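Local coordinates for putative TOXIN related protein (Parabacteroides distasonis ATCC 8503, PDB 3K0Y) that is of unknown function, a putative toxin-related protein that joins a NigD-like N-terminal OB domain to a C-terminal beta sandwich, at residues G102-S107 with R153-D158. Numbering follows the deposited sequence.
Sequences GTDPVS and RHNAYD
Asp104 OD2 is gripped twice: Ala156 N donates to it at 2.7 Å, on the anti side of OD2 and tilted out of the carboxylate plane, and a water donates from 2.9 Å while also bonding to Tyr157 O. Asp104 CG, set anti to the carbonyl carbon and beside the backbone N (chi1 -72°), stands next to Ala156 just where strand 149-155 ends, and OD2 also touches Ala156 CB. The backbone of Asp104 continues the exchange. Its N binds His154 O at 3.1 Å, and Asp104 O accepts from His154 ND1 at 2.8 Å; the oxygen lies in the imidazole plane, while ND1 stands well above the carbonyl plane of Asp104. Since NE2 of the same ring bonds to His134, both ring nitrogens are occupied and the rotation of the imidazole is fixed; Val106 CG1 approaches the ring obliquely, 3.4 Å from His154 ND1. Gly102, with positive phi just after helix 97-101, presses its CA against Asn155, 3.5 Å from ND2, where a CB would collide with the strand. Gly102 O receives Arg153 NH1 in the guanidinium plane, at 3.1 Å, while Glu151 and Asp98 form salt bridges with the same guanidinium. Asn155 OD1 accepts from Tyr157 N at 3.0 Å. The example illustrates how an irregular loop can be tied to a strand end in the NigD-like C-terminal beta sandwich, here beside an Asx turn.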
loop_
_atom_site.group_PDB
_atom_site.type_symbol
_atom_site.label_atom_id
_atom_site.label_comp_id
_atom_site.label_asym_id
_atom_site.label_seq_id
_atom_site.Cartn_x
_atom_site.Cartn_y
_atom_site.Cartn_z
ATOM N N GLY A 102 -16.928 5.091 -3.175
ATOM C CA GLY A 102 -16.738 6.446 -3.710
ATOM C C GLY A 102 -16.301 6.462 -5.165
ATOM O O GLY A 102 -15.847 5.473 -5.694
ATOM N N THR A 103 -16.468 7.599 -5.819
ATOM C CA THR A 103 -16.114 7.758 -7.217
ATOM C C THR A 103 -15.347 9.068 -7.394
ATOM O O THR A 103 -15.228 9.607 -8.520
ATOM C CB THR A 103 -17.370 7.762 -8.099
ATOM O OG1 THR A 103 -18.301 8.673 -7.544
ATOM C CG2 THR A 103 -18.002 6.387 -8.138
ATOM N N ASP A 104 -14.800 9.555 -6.289
ATOM C CA ASP A 104 -14.157 10.842 -6.277
ATOM C C ASP A 104 -12.768 10.696 -6.913
ATOM O O ASP A 104 -11.938 9.948 -6.417
ATOM C CB ASP A 104 -14.064 11.355 -4.852
ATOM C CG ASP A 104 -15.416 11.793 -4.318
ATOM O OD1 ASP A 104 -16.088 12.584 -5.003
ATOM O OD2 ASP A 104 -15.792 11.351 -3.218
ATOM N N PRO A 105 -12.516 11.434 -7.995
ATOM C CA PRO A 105 -11.278 11.211 -8.708
ATOM C C PRO A 105 -10.002 11.489 -7.916
ATOM O O PRO A 105 -9.982 12.242 -6.949
ATOM C CB PRO A 105 -11.416 12.117 -9.953
ATOM C CG PRO A 105 -12.341 13.202 -9.514
ATOM C CD PRO A 105 -13.333 12.484 -8.630
ATOM N N VAL A 106 -8.948 10.810 -8.323
ATOM C CA VAL A 106 -7.600 11.035 -7.823
ATOM C C VAL A 106 -6.630 11.139 -9.002
ATOM O O VAL A 106 -6.963 10.821 -10.164
ATOM C CB VAL A 106 -7.144 9.872 -6.923
ATOM C CG1 VAL A 106 -8.156 9.631 -5.703
ATOM C CG2 VAL A 106 -6.945 8.609 -7.750
ATOM N N SER A 107 -5.406 11.508 -8.659
ATOM C CA SER A 107 -4.284 11.569 -9.581
ATOM C C SER A 107 -3.191 10.552 -9.151
ATOM O O SER A 107 -2.713 10.609 -8.016
ATOM C CB SER A 107 -3.736 12.981 -9.454
ATOM O OG SER A 107 -2.725 13.203 -10.364
ATOM N N ARG A 153 -10.235 2.771 -4.846
ATOM C CA ARG A 153 -11.412 3.574 -4.622
ATOM C C ARG A 153 -11.146 4.684 -3.591
ATOM O O ARG A 153 -10.381 4.489 -2.619
ATOM C CB ARG A 153 -12.499 2.628 -4.133
ATOM C CG ARG A 153 -12.902 1.608 -5.162
ATOM C CD ARG A 153 -13.964 2.235 -5.942
ATOM N NE ARG A 153 -14.687 1.326 -6.796
ATOM C CZ ARG A 153 -15.846 1.642 -7.344
ATOM N NH1 ARG A 153 -16.388 2.817 -7.105
ATOM N NH2 ARG A 153 -16.433 0.799 -8.154
ATOM N N HIS A 154 -11.750 5.854 -3.846
ATOM C CA HIS A 154 -11.603 7.043 -3.024
ATOM C C HIS A 154 -12.958 7.691 -2.855
ATOM O O HIS A 154 -13.638 8.006 -3.866
ATOM C CB HIS A 154 -10.591 7.982 -3.665
ATOM C CG HIS A 154 -10.544 9.373 -3.093
ATOM N ND1 HIS A 154 -10.839 10.477 -3.854
ATOM C CD2 HIS A 154 -10.141 9.846 -1.890
ATOM C CE1 HIS A 154 -10.677 11.572 -3.129
ATOM N NE2 HIS A 154 -10.264 11.218 -1.925
ATOM N N ASN A 155 -13.367 7.834 -1.590
ATOM C CA ASN A 155 -14.574 8.606 -1.244
ATOM C C ASN A 155 -14.198 9.822 -0.418
ATOM O O ASN A 155 -13.734 9.675 0.696
ATOM C CB ASN A 155 -15.526 7.756 -0.411
ATOM C CG ASN A 155 -16.975 8.180 -0.548
ATOM O OD1 ASN A 155 -17.282 9.337 -0.746
ATOM N ND2 ASN A 155 -17.866 7.217 -0.458
ATOM N N ALA A 156 -14.430 11.006 -0.969
ATOM C CA ALA A 156 -14.234 12.307 -0.293
ATOM C C ALA A 156 -15.475 12.806 0.482
ATOM O O ALA A 156 -15.403 13.843 1.178
ATOM C CB ALA A 156 -13.849 13.368 -1.344
ATOM N N TYR A 157 -16.600 12.105 0.316
ATOM C CA TYR A 157 -17.906 12.482 0.926
ATOM C C TYR A 157 -18.217 13.956 0.633
ATOM O O TYR A 157 -18.212 14.367 -0.514
ATOM C CB TYR A 157 -17.950 12.144 2.445
ATOM C CG TYR A 157 -17.688 10.677 2.747
ATOM C CD1 TYR A 157 -18.669 9.703 2.516
ATOM C CD2 TYR A 157 -16.435 10.263 3.205
ATOM C CE1 TYR A 157 -18.411 8.349 2.785
ATOM C CE2 TYR A 157 -16.141 8.904 3.446
ATOM C CZ TYR A 157 -17.123 7.965 3.238
ATOM O OH TYR A 157 -16.808 6.667 3.484
ATOM N N ASP A 158 -18.464 14.753 1.656
ATOM C CA ASP A 158 -18.791 16.177 1.466
ATOM C C ASP A 158 -17.606 17.112 1.707
ATOM O O ASP A 158 -17.804 18.288 1.899
ATOM C CB ASP A 158 -19.961 16.587 2.393
ATOM C CG ASP A 158 -19.664 16.356 3.870
ATOM O OD1 ASP A 158 -18.655 15.715 4.238
ATOM O OD2 ASP A 158 -20.465 16.808 4.694
HETATM O O HOH W 1 -18.268 12.547 -2.441
#